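Local coordinates for 3-oxoacyl-[acyl-carrier-protein] synthase 3 (PDB 4EWP) that probably catalyses the condensation of acetyl-CoA with malonyl-ACP that initiates fatty acid synthesis, acting as a homodimer of the thiolase-like superfamily, at residues 253-258 / 287-292. Sequence-based numbering, arbitrary orientation.
Sequences KVAREA and KQLKLP
The guanidinium of Arg256 turns its edge to Gln288, whose backbone O lies in the guanidinium plane 3.6 Å from NH1, an approach too long to count as a hydrogen bond. The Gln288 amide does not stack on either face: its plane is tilted 68° from the guanidinium, with NE2 3.9 Å from Arg256 NH1, while CG of Gln288 packs against the same nitrogen. A bend at chi3 (-68°) brings the Arg256 guanidinium round toward Gln288. Next to this polar edge, Leu289 reaches across with both methyls. CD2 sits 3.9 Å from Ala255 CB and 4.0 Å from Arg256 CG, and CD1 also touches Ala255, so the small alanine receives the forked leucine tip. The chain leaves helix 279-288 here through a Schellman motif, Lys290 taking positive phi and its N bonding to Lys287 O at 3.1 Å. Gln288 also rests on Trp249 and Ala252, earlier on helix 240-262. Ala255 and Leu289 both meet Leu332 of strand 330-337, so the C-terminal end of helix 279-288 packs beside helix 240-262 on the sheet of the C-terminal half of this thiolase fold.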
loop_
_atom_site.group_PDB
_atom_site.type_symbol
_atom_site.label_atom_id
_atom_site.label_comp_id
_atom_site.label_asym_id
_atom_site.label_seq_id
_atom_site.Cartn_x
_atom_site.Cartn_y
_atom_site.Cartn_z
ATOM N N LYS A 253 -11.860 23.332 0.567
ATOM C CA LYS A 253 -11.714 23.595 -0.865
ATOM C C LYS A 253 -11.790 22.284 -1.633
ATOM O O LYS A 253 -12.385 22.218 -2.709
ATOM C CB LYS A 253 -10.393 24.310 -1.160
ATOM C CG LYS A 253 -10.169 25.546 -0.295
ATOM C CD LYS A 253 -8.919 26.319 -0.710
ATOM C CE LYS A 253 -8.672 27.496 0.218
ATOM N NZ LYS A 253 -7.576 28.362 -0.288
ATOM N N VAL A 254 -11.185 21.239 -1.070
ATOM C CA VAL A 254 -11.247 19.915 -1.673
ATOM C C VAL A 254 -12.713 19.450 -1.740
ATOM O O VAL A 254 -13.192 18.979 -2.778
ATOM C CB VAL A 254 -10.387 18.893 -0.884
ATOM C CG1 VAL A 254 -10.562 17.468 -1.439
ATOM C CG2 VAL A 254 -8.911 19.308 -0.893
ATOM N N ALA A 255 -13.434 19.604 -0.639
ATOM C CA ALA A 255 -14.835 19.191 -0.616
ATOM C C ALA A 255 -15.668 19.936 -1.666
ATOM O O ALA A 255 -16.477 19.338 -2.380
ATOM C CB ALA A 255 -15.421 19.380 0.776
ATOM N N ARG A 256 -15.478 21.244 -1.767
ATOM C CA ARG A 256 -16.224 22.008 -2.764
ATOM C C ARG A 256 -15.825 21.547 -4.162
ATOM O O ARG A 256 -16.660 21.446 -5.062
ATOM C CB ARG A 256 -16.034 23.522 -2.590
ATOM C CG ARG A 256 -16.798 24.087 -1.375
ATOM C CD ARG A 256 -16.699 25.619 -1.254
ATOM N NE ARG A 256 -15.337 26.045 -0.931
ATOM C CZ ARG A 256 -14.959 26.561 0.238
ATOM N NH1 ARG A 256 -15.848 26.746 1.216
ATOM N NH2 ARG A 256 -13.688 26.904 0.419
ATOM N N GLU A 257 -14.546 21.243 -4.339
ATOM C CA GLU A 257 -14.100 20.725 -5.613
ATOM C C GLU A 257 -14.768 19.368 -5.920
ATOM O O GLU A 257 -15.222 19.132 -7.038
ATOM C CB GLU A 257 -12.581 20.621 -5.622
ATOM C CG GLU A 257 -11.970 20.597 -7.007
ATOM C CD GLU A 257 -10.451 20.634 -6.961
ATOM O OE1 GLU A 257 -9.904 21.332 -6.067
ATOM O OE2 GLU A 257 -9.818 19.961 -7.810
ATOM N N ALA A 258 -14.835 18.487 -4.921
ATOM C CA ALA A 258 -15.478 17.186 -5.088
ATOM C C ALA A 258 -16.961 17.364 -5.447
ATOM O O ALA A 258 -17.461 16.771 -6.400
ATOM C CB ALA A 258 -15.302 16.321 -3.821
ATOM N N LYS A 287 -19.716 23.861 8.862
ATOM C CA LYS A 287 -20.115 25.260 8.743
ATOM C C LYS A 287 -19.590 25.852 7.437
ATOM O O LYS A 287 -20.273 26.624 6.760
ATOM C CB LYS A 287 -19.592 26.063 9.933
ATOM C CG LYS A 287 -19.779 27.573 9.802
ATOM C CD LYS A 287 -19.286 28.314 11.049
ATOM C CE LYS A 287 -19.245 29.831 10.820
ATOM N NZ LYS A 287 -18.919 30.592 12.065
ATOM N N GLN A 288 -18.369 25.483 7.074
ATOM C CA GLN A 288 -17.722 26.087 5.916
ATOM C C GLN A 288 -18.431 25.661 4.607
ATOM O O GLN A 288 -18.521 26.428 3.632
ATOM C CB GLN A 288 -16.232 25.729 5.924
ATOM C CG GLN A 288 -15.378 26.542 4.964
ATOM C CD GLN A 288 -15.332 28.026 5.306
ATOM O OE1 GLN A 288 -15.620 28.430 6.436
ATOM N NE2 GLN A 288 -14.965 28.848 4.320
ATOM N N LEU A 289 -18.977 24.445 4.613
ATOM C CA LEU A 289 -19.690 23.916 3.453
ATOM C C LEU A 289 -21.108 24.443 3.292
ATOM O O LEU A 289 -21.801 24.076 2.343
ATOM C CB LEU A 289 -19.727 22.395 3.498
ATOM C CG LEU A 289 -18.363 21.736 3.333
ATOM C CD1 LEU A 289 -18.502 20.222 3.253
ATOM C CD2 LEU A 289 -17.688 22.286 2.094
ATOM N N LYS A 290 -21.538 25.290 4.225
ATOM C CA LYS A 290 -22.863 25.891 4.181
ATOM C C LYS A 290 -23.992 24.879 4.000
ATOM O O LYS A 290 -24.904 25.103 3.204
ATOM C CB LYS A 290 -22.933 26.926 3.057
ATOM C CG LYS A 290 -22.048 28.140 3.263
ATOM C CD LYS A 290 -22.157 29.094 2.079
ATOM C CE LYS A 290 -21.334 30.360 2.302
ATOM N NZ LYS A 290 -21.942 31.265 3.327
ATOM N N LEU A 291 -23.950 23.785 4.753
ATOM C CA LEU A 291 -24.925 22.710 4.582
ATOM C C LEU A 291 -26.285 23.134 5.113
ATOM O O LEU A 291 -26.361 23.849 6.109
ATOM C CB LEU A 291 -24.476 21.467 5.336
ATOM C CG LEU A 291 -23.104 20.874 5.037
ATOM C CD1 LEU A 291 -22.866 19.678 5.936
ATOM C CD2 LEU A 291 -22.991 20.476 3.580
ATOM N N PRO A 292 -27.369 22.690 4.460
ATOM C CA PRO A 292 -28.682 22.914 5.066
ATOM C C PRO A 292 -28.833 21.992 6.263
ATOM O O PRO A 292 -28.058 21.049 6.421
ATOM C CB PRO A 292 -29.670 22.502 3.966
ATOM C CG PRO A 292 -28.859 22.277 2.728
ATOM C CD PRO A 292 -27.463 21.979 3.178
#